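Long-range contact in dermonecrotic toxin (PDB 2EBF), which acts as a potent mitogen, induces bone resorption and is associated with the severe progressive form of atrophic rhinitis in pigs: residues S170-I184 / S320-L332. Sequence-based numbering, arbitrary orientation.
Sequences STADLIRFALQDTVI and SDRLSLMENTMLL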
ATOM      1  N   SER A 170      -3.034   8.563   4.411  1.00 30.69           N
ATOM      2  CA  SER A 170      -2.125   7.417   4.454  1.00 29.80           C
ATOM      3  C   SER A 170      -0.656   7.817   4.427  1.00 28.80           C
ATOM      4  O   SER A 170       0.191   7.038   4.808  1.00 28.18           O
ATOM      5  CB  SER A 170      -2.421   6.450   3.303  1.00 29.96           C
ATOM      6  OG  SER A 170      -2.353   7.114   2.055  1.00 31.05           O
ATOM      7  N   THR A 171      -0.358   9.030   3.968  1.00 28.41           N
ATOM      8  CA  THR A 171       1.040   9.429   3.737  1.00 28.58           C
ATOM      9  C   THR A 171       1.897   9.389   4.998  1.00 28.15           C
ATOM     10  O   THR A 171       3.003   8.839   4.992  1.00 28.10           O
ATOM     11  CB  THR A 171       1.130  10.820   3.048  1.00 28.62           C
ATOM     12  OG1 THR A 171       0.395  10.789   1.818  1.00 28.66           O
ATOM     13  CG2 THR A 171       2.574  11.203   2.739  1.00 30.02           C
ATOM     14  N   ALA A 172       1.407   9.980   6.085  1.00 27.93           N
ATOM     15  CA  ALA A 172       2.199  10.032   7.305  1.00 26.92           C
ATOM     16  C   ALA A 172       2.593   8.622   7.766  1.00 27.01           C
ATOM     17  O   ALA A 172       3.756   8.351   8.089  1.00 26.36           O
ATOM     18  CB  ALA A 172       1.428  10.774   8.421  1.00 27.00           C
ATOM     19  N   ASP A 173       1.613   7.727   7.800  1.00 27.12           N
ATOM     20  CA  ASP A 173       1.860   6.366   8.263  1.00 26.75           C
ATOM     21  C   ASP A 173       2.734   5.573   7.280  1.00 26.99           C
ATOM     22  O   ASP A 173       3.515   4.731   7.702  1.00 26.56           O
ATOM     23  CB  ASP A 173       0.544   5.645   8.540  1.00 26.49           C
ATOM     24  CG  ASP A 173      -0.121   6.111   9.819  1.00 27.08           C
ATOM     25  OD1 ASP A 173       0.590   6.462  10.793  1.00 26.70           O
ATOM     26  OD2 ASP A 173      -1.362   6.127   9.848  1.00 30.59           O
ATOM     27  N   LEU A 174       2.602   5.837   5.982  1.00 27.52           N
ATOM     28  CA  LEU A 174       3.484   5.175   4.998  1.00 27.98           C
ATOM     29  C   LEU A 174       4.932   5.676   5.153  1.00 28.18           C
ATOM     30  O   LEU A 174       5.887   4.912   4.977  1.00 27.91           O
ATOM     31  CB  LEU A 174       2.960   5.311   3.563  1.00 27.71           C
ATOM     32  CG  LEU A 174       1.821   4.348   3.179  1.00 28.09           C
ATOM     33  CD1 LEU A 174       0.953   4.900   2.046  1.00 28.41           C
ATOM     34  CD2 LEU A 174       2.346   2.953   2.815  1.00 27.20           C
ATOM     35  N   ILE A 175       5.086   6.951   5.524  1.00 28.10           N
ATOM     36  CA  ILE A 175       6.405   7.483   5.886  1.00 28.07           C
ATOM     37  C   ILE A 175       6.945   6.776   7.134  1.00 28.19           C
ATOM     38  O   ILE A 175       8.106   6.381   7.159  1.00 27.80           O
ATOM     39  CB  ILE A 175       6.384   9.027   6.089  1.00 28.26           C
ATOM     40  CG1 ILE A 175       6.216   9.738   4.740  1.00 28.61           C
ATOM     41  CG2 ILE A 175       7.646   9.513   6.841  1.00 28.87           C
ATOM     42  CD1 ILE A 175       5.852  11.246   4.862  1.00 27.70           C
ATOM     43  N   ARG A 176       6.105   6.605   8.157  1.00 27.92           N
ATOM     44  CA  ARG A 176       6.543   5.915   9.378  1.00 27.94           C
ATOM     45  C   ARG A 176       7.022   4.489   9.076  1.00 27.84           C
ATOM     46  O   ARG A 176       8.056   4.053   9.594  1.00 27.59           O
ATOM     47  CB  ARG A 176       5.438   5.904  10.438  1.00 27.81           C
ATOM     48  CG  ARG A 176       4.984   7.287  10.858  1.00 27.90           C
ATOM     49  CD  ARG A 176       3.999   7.191  12.008  1.00 30.04           C
ATOM     50  NE  ARG A 176       3.798   8.469  12.685  1.00 32.26           N
ATOM     51  CZ  ARG A 176       2.724   9.241  12.549  1.00 33.01           C
ATOM     52  NH1 ARG A 176       1.719   8.883  11.758  1.00 32.50           N
ATOM     53  NH2 ARG A 176       2.650  10.375  13.236  1.00 36.81           N
ATOM     54  N   PHE A 177       6.270   3.779   8.233  1.00 27.10           N
ATOM     55  CA  PHE A 177       6.679   2.452   7.753  1.00 26.86           C
ATOM     56  C   PHE A 177       8.050   2.492   7.074  1.00 26.99           C
ATOM     57  O   PHE A 177       8.919   1.678   7.389  1.00 26.53           O
ATOM     58  CB  PHE A 177       5.622   1.874   6.798  1.00 26.40           C
ATOM     59  CG  PHE A 177       6.086   0.649   6.025  1.00 25.19           C
ATOM     60  CD1 PHE A 177       6.332  -0.550   6.680  1.00 23.32           C
ATOM     61  CD2 PHE A 177       6.266   0.713   4.646  1.00 24.18           C
ATOM     62  CE1 PHE A 177       6.764  -1.675   5.981  1.00 25.73           C
ATOM     63  CE2 PHE A 177       6.684  -0.406   3.928  1.00 25.07           C
ATOM     64  CZ  PHE A 177       6.936  -1.603   4.599  1.00 25.12           C
ATOM     65  N   ALA A 178       8.232   3.442   6.149  1.00 27.07           N
ATOM     66  CA  ALA A 178       9.474   3.559   5.375  1.00 27.69           C
ATOM     67  C   ALA A 178      10.666   3.802   6.288  1.00 27.86           C
ATOM     68  O   ALA A 178      11.720   3.194   6.115  1.00 28.12           O
ATOM     69  CB  ALA A 178       9.367   4.682   4.344  1.00 26.86           C
ATOM     70  N   LEU A 179      10.475   4.672   7.281  1.00 27.93           N
ATOM     71  CA  LEU A 179      11.555   5.079   8.189  1.00 28.72           C
ATOM     72  C   LEU A 179      12.079   3.954   9.080  1.00 29.07           C
ATOM     73  O   LEU A 179      13.252   3.947   9.468  1.00 29.31           O
ATOM     74  CB  LEU A 179      11.099   6.250   9.070  1.00 28.58           C
ATOM     75  CG  LEU A 179      10.894   7.619   8.414  1.00 28.92           C
ATOM     76  CD1 LEU A 179      10.370   8.612   9.456  1.00 29.80           C
ATOM     77  CD2 LEU A 179      12.179   8.136   7.789  1.00 30.78           C
ATOM     78  N   GLN A 180      11.205   3.017   9.422  1.00 29.39           N
ATOM     79  CA  GLN A 180      11.587   1.886  10.261  1.00 29.57           C
ATOM     80  C   GLN A 180      12.018   0.661   9.453  1.00 29.32           C
ATOM     81  O   GLN A 180      12.712  -0.205   9.969  1.00 29.91           O
ATOM     82  CB  GLN A 180      10.459   1.532  11.253  1.00 29.70           C
ATOM     83  CG  GLN A 180       9.151   1.023  10.619  1.00 31.07           C
ATOM     84  CD  GLN A 180       9.214  -0.440  10.198  1.00 31.40           C
ATOM     85  OE1 GLN A 180       9.666  -1.307  10.969  1.00 33.40           O
ATOM     86  NE2 GLN A 180       8.767  -0.727   8.973  1.00 27.39           N
ATOM     87  N   ASP A 181      11.606   0.586   8.194  1.00 28.59           N
ATOM     88  CA  ASP A 181      11.893  -0.588   7.374  1.00 28.40           C
ATOM     89  C   ASP A 181      13.397  -0.801   7.139  1.00 28.33           C
ATOM     90  O   ASP A 181      14.099   0.111   6.714  1.00 28.30           O
ATOM     91  CB  ASP A 181      11.122  -0.506   6.060  1.00 28.26           C
ATOM     92  CG  ASP A 181      11.291  -1.740   5.213  1.00 28.48           C
ATOM     93  OD1 ASP A 181      12.291  -1.800   4.479  1.00 29.54           O
ATOM     94  OD2 ASP A 181      10.421  -2.640   5.264  1.00 29.61           O
ATOM     95  N   THR A 182      13.889  -2.008   7.428  1.00 28.64           N
ATOM     96  CA  THR A 182      15.340  -2.279   7.358  1.00 28.91           C
ATOM     97  C   THR A 182      15.936  -2.208   5.948  1.00 29.08           C
ATOM     98  O   THR A 182      17.165  -2.164   5.791  1.00 29.23           O
ATOM     99  CB  THR A 182      15.735  -3.625   8.013  1.00 29.24           C
ATOM    100  OG1 THR A 182      15.183  -4.716   7.265  1.00 30.66           O
ATOM    101  CG2 THR A 182      15.248  -3.690   9.461  1.00 29.64           C
ATOM    102  N   VAL A 183      15.074  -2.192   4.932  1.00 28.77           N
ATOM    103  CA  VAL A 183      15.527  -2.046   3.554  1.00 28.54           C
ATOM    104  C   VAL A 183      15.368  -0.591   3.112  1.00 28.58           C
ATOM    105  O   VAL A 183      16.350   0.065   2.766  1.00 28.79           O
ATOM    106  CB  VAL A 183      14.795  -3.016   2.603  1.00 28.62           C
ATOM    107  CG1 VAL A 183      15.132  -2.720   1.140  1.00 28.10           C
ATOM    108  CG2 VAL A 183      15.138  -4.465   2.964  1.00 28.02           C
ATOM    109  N   ILE A 184      14.138  -0.085   3.160  1.00 28.31           N
ATOM    110  CA  ILE A 184      13.832   1.250   2.638  1.00 27.65           C
ATOM    111  C   ILE A 184      14.680   2.335   3.303  1.00 27.99           C
ATOM    112  O   ILE A 184      15.139   3.269   2.635  1.00 28.09           O
ATOM    113  CB  ILE A 184      12.319   1.607   2.797  1.00 27.62           C
ATOM    114  CG1 ILE A 184      11.418   0.534   2.177  1.00 26.33           C
ATOM    115  CG2 ILE A 184      12.016   2.986   2.185  1.00 27.18           C
ATOM    116  CD1 ILE A 184       9.932   0.671   2.557  1.00 27.87           C
ATOM    117  N   SER A 320       9.690  -0.536  -3.610  1.00 28.44           N
ATOM    118  CA  SER A 320       8.418  -0.141  -4.192  1.00 28.90           C
ATOM    119  C   SER A 320       7.312  -1.182  -3.999  1.00 28.75           C
ATOM    120  O   SER A 320       6.156  -0.821  -3.802  1.00 27.75           O
ATOM    121  CB  SER A 320       8.584   0.233  -5.666  1.00 29.37           C
ATOM    122  OG  SER A 320       9.024  -0.866  -6.413  1.00 31.06           O
ATOM    123  N   ASP A 321       7.666  -2.468  -4.031  1.00 28.78           N
ATOM    124  CA  ASP A 321       6.697  -3.520  -3.697  1.00 29.10           C
ATOM    125  C   ASP A 321       6.205  -3.420  -2.258  1.00 28.95           C
ATOM    126  O   ASP A 321       5.017  -3.568  -2.001  1.00 28.18           O
ATOM    127  CB  ASP A 321       7.281  -4.915  -3.948  1.00 29.74           C
ATOM    128  CG  ASP A 321       7.371  -5.249  -5.428  1.00 32.66           C
ATOM    129  OD1 ASP A 321       6.922  -4.429  -6.254  1.00 37.01           O
ATOM    130  OD2 ASP A 321       7.889  -6.336  -5.774  1.00 36.42           O
ATOM    131  N   ARG A 322       7.123  -3.194  -1.323  1.00 28.61           N
ATOM    132  CA  ARG A 322       6.764  -3.113   0.095  1.00 28.55           C
ATOM    133  C   ARG A 322       5.838  -1.927   0.355  1.00 27.75           C
ATOM    134  O   ARG A 322       4.872  -2.040   1.102  1.00 27.64           O
ATOM    135  CB  ARG A 322       7.998  -3.004   0.985  1.00 29.17           C
ATOM    136  CG  ARG A 322       8.959  -4.172   0.855  1.00 31.32           C
ATOM    137  CD  ARG A 322       9.018  -5.048   2.066  1.00 37.27           C
ATOM    138  NE  ARG A 322      10.062  -4.638   2.992  1.00 39.36           N
ATOM    139  CZ  ARG A 322      11.128  -5.356   3.350  1.00 37.22           C
ATOM    140  NH1 ARG A 322      11.369  -6.571   2.863  1.00 39.00           N
ATOM    141  NH2 ARG A 322      11.976  -4.828   4.215  1.00 35.32           N
ATOM    142  N   LEU A 323       6.126  -0.789  -0.260  1.00 26.86           N
ATOM    143  CA  LEU A 323       5.252   0.371  -0.067  1.00 26.05           C
ATOM    144  C   LEU A 323       3.861   0.136  -0.639  1.00 26.40           C
ATOM    145  O   LEU A 323       2.861   0.480  -0.015  1.00 25.90           O
ATOM    146  CB  LEU A 323       5.879   1.635  -0.654  1.00 25.86           C
ATOM    147  CG  LEU A 323       7.073   2.128   0.161  1.00 24.21           C
ATOM    148  CD1 LEU A 323       7.942   2.998  -0.706  1.00 23.75           C
ATOM    149  CD2 LEU A 323       6.576   2.875   1.430  1.00 23.62           C
ATOM    150  N   SER A 324       3.799  -0.455  -1.829  1.00 26.81           N
ATOM    151  CA  SER A 324       2.521  -0.785  -2.439  1.00 27.49           C
ATOM    152  C   SER A 324       1.748  -1.811  -1.621  1.00 26.54           C
ATOM    153  O   SER A 324       0.537  -1.718  -1.525  1.00 27.39           O
ATOM    154  CB  SER A 324       2.714  -1.338  -3.858  1.00 28.17           C
ATOM    155  OG  SER A 324       3.348  -0.370  -4.686  1.00 33.63           O
ATOM    156  N   LEU A 325       2.429  -2.807  -1.067  1.00 25.92           N
ATOM    157  CA  LEU A 325       1.731  -3.829  -0.279  1.00 25.83           C
ATOM    158  C   LEU A 325       1.215  -3.274   1.040  1.00 26.10           C
ATOM    159  O   LEU A 325       0.094  -3.582   1.445  1.00 26.21           O
ATOM    160  CB  LEU A 325       2.610  -5.063  -0.041  1.00 26.06           C
ATOM    161  CG  LEU A 325       2.920  -5.893  -1.296  1.00 27.23           C
ATOM    162  CD1 LEU A 325       3.931  -6.993  -0.984  1.00 27.40           C
ATOM    163  CD2 LEU A 325       1.654  -6.491  -1.906  1.00 28.28           C
ATOM    164  N   MET A 326       2.039  -2.458   1.694  1.00 24.89           N
ATOM    165  CA  MET A 326       1.648  -1.778   2.940  1.00 25.65           C
ATOM    166  C   MET A 326       0.417  -0.903   2.754  1.00 25.53           C
ATOM    167  O   MET A 326      -0.492  -0.900   3.587  1.00 25.41           O
ATOM    168  CB  MET A 326       2.812  -0.947   3.476  1.00 25.28           C
ATOM    169  CG  MET A 326       2.579  -0.362   4.882  1.00 27.02           C
ATOM    170  SD  MET A 326       2.230  -1.658   6.091  1.00 28.51           S
ATOM    171  CE  MET A 326       2.463  -0.711   7.606  1.00 26.04           C
ATOM    172  N   GLU A 327       0.409  -0.119   1.683  1.00 25.21           N
ATOM    173  CA  GLU A 327      -0.739   0.698   1.347  1.00 26.05           C
ATOM    174  C   GLU A 327      -2.011  -0.156   1.228  1.00 26.57           C
ATOM    175  O   GLU A 327      -3.053   0.232   1.736  1.00 26.40           O
ATOM    176  CB  GLU A 327      -0.466   1.461   0.048  1.00 26.69           C
ATOM    177  CG  GLU A 327      -1.559   2.420  -0.351  1.00 28.08           C
ATOM    178  CD  GLU A 327      -1.254   3.116  -1.658  1.00 31.08           C
ATOM    179  OE1 GLU A 327      -0.855   2.435  -2.623  1.00 31.35           O
ATOM    180  OE2 GLU A 327      -1.423   4.344  -1.714  1.00 33.05           O
ATOM    181  N   ASN A 328      -1.916  -1.306   0.553  1.00 27.27           N
ATOM    182  CA  ASN A 328      -3.025  -2.269   0.458  1.00 27.54           C
ATOM    183  C   ASN A 328      -3.503  -2.764   1.819  1.00 27.43           C
ATOM    184  O   ASN A 328      -4.703  -2.804   2.106  1.00 27.41           O
ATOM    185  CB  ASN A 328      -2.608  -3.478  -0.388  1.00 28.58           C
ATOM    186  CG  ASN A 328      -2.430  -3.144  -1.851  1.00 30.24           C
ATOM    187  OD1 ASN A 328      -2.016  -4.006  -2.650  1.00 35.82           O
ATOM    188  ND2 ASN A 328      -2.740  -1.906  -2.228  1.00 31.61           N
ATOM    189  N   THR A 329      -2.549  -3.147   2.655  1.00 26.89           N
ATOM    190  CA  THR A 329      -2.845  -3.577   4.012  1.00 27.45           C
ATOM    191  C   THR A 329      -3.555  -2.479   4.802  1.00 27.50           C
ATOM    192  O   THR A 329      -4.588  -2.722   5.421  1.00 26.30           O
ATOM    193  CB  THR A 329      -1.567  -4.074   4.698  1.00 27.08           C
ATOM    194  OG1 THR A 329      -1.217  -5.327   4.103  1.00 27.01           O
ATOM    195  CG2 THR A 329      -1.753  -4.241   6.205  1.00 27.07           C
ATOM    196  N   MET A 330      -3.032  -1.260   4.735  1.00 28.06           N
ATOM    197  CA  MET A 330      -3.643  -0.145   5.458  1.00 28.87           C
ATOM    198  C   MET A 330      -5.069   0.099   4.972  1.00 29.52           C
ATOM    199  O   MET A 330      -5.999   0.247   5.766  1.00 29.68           O
ATOM    200  CB  MET A 330      -2.797   1.116   5.281  1.00 28.50           C
ATOM    201  CG  MET A 330      -1.465   1.033   5.989  1.00 28.64           C
ATOM    202  SD  MET A 330      -0.305   2.334   5.551  1.00 29.64           S
ATOM    203  CE  MET A 330      -1.263   3.804   5.920  1.00 29.00           C
ATOM    204  N   LEU A 331      -5.242   0.094   3.656  1.00 30.21           N
ATOM    205  CA  LEU A 331      -6.562   0.277   3.048  1.00 32.09           C
ATOM    206  C   LEU A 331      -7.546  -0.792   3.517  1.00 32.68           C
ATOM    207  O   LEU A 331      -8.716  -0.502   3.776  1.00 33.01           O
ATOM    208  CB  LEU A 331      -6.449   0.235   1.520  1.00 31.45           C
ATOM    209  CG  LEU A 331      -7.743   0.413   0.724  1.00 33.27           C
ATOM    210  CD1 LEU A 331      -8.302   1.818   0.978  1.00 34.23           C
ATOM    211  CD2 LEU A 331      -7.493   0.182  -0.755  1.00 33.32           C
ATOM    212  N   LEU A 332      -7.064  -2.029   3.617  1.00 33.50           N
ATOM    213  CA  LEU A 332      -7.895  -3.144   4.051  1.00 34.24           C
ATOM    214  C   LEU A 332      -8.430  -2.954   5.470  1.00 33.90           C
ATOM    215  O   LEU A 332      -9.473  -3.506   5.800  1.00 33.73           O
ATOM    216  CB  LEU A 332      -7.112  -4.459   3.943  1.00 34.69           C
ATOM    217  CG  LEU A 332      -7.751  -5.802   4.312  1.00 36.12           C
ATOM    218  CD1 LEU A 332      -8.502  -6.426   3.129  1.00 39.42           C
ATOM    219  CD2 LEU A 332      -6.650  -6.734   4.787  1.00 37.44           C
TER
HETATM  220  O   HOH W   1      -2.848   5.877  -0.140  1.00 38.41           O
HETATM  221  O   HOH W   2      13.186  -6.320   6.213  1.00 36.31           O
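Leu-174 of helix 171-180 enters segment 320-332 of helix 312-333 as a knob into the hole formed by Leu-323, Met-326, Glu-327 and Met-330, where the two helical segments pack at 135° between their N-to-C directions in the C-terminal region of the toxin. Its branched end suits this place: Leu-174 CD2 settles against the backbone, 3.8 Å from Leu-323 O, while Leu-174 CG meets the sulfur of Met-330. The Met-330 chain then bends at its last torsion (chi3 56°), carrying CE to 3.7 Å from Asp-173 CB and beside Ser-170. Unbranched methionine can fold round its neighbours in this way, and Met-326 does so at Phe-177. Met-326 CG lies over one face of the Phe-177 ring, displaced toward the rim, in a CH-pi contact; Met-326 SD, 4.5 Å from that ring's centroid, adds a Met-aromatic contact. Phe-177 CG is anti to the backbone N (chi1 168°), which sends the flat ring across to segment 320-332, where Leu-323 CD2 abuts its edge 3.9 Å from Phe-177 CD2. Ile-184 CD1 packs on Leu-323 CG. At one end of this mostly buried contact a water links Ser-170 OG, which also bonds Ser-168, to Glu-327 OE2. At the other end the long, bent side chain of Arg-322 reaches Asp-181, just past helix 171-180, while NH1 forms a salt bridge with Asp-464. Aspartate suits the turn because its short carboxylate serves both chain and partner: Asp-181 OD1 accepts from Val-183 N in an Asx turn and also from Ile-184 N, the latter 2.8 Å from Asp-181 OD1. These bonds probably fix its rotation, presenting the syn side of OD2 to the guanidinium edge, where Arg-322 NE at 3.0 Å and NH2 at 2.9 Å both grip Asp-181 OD2.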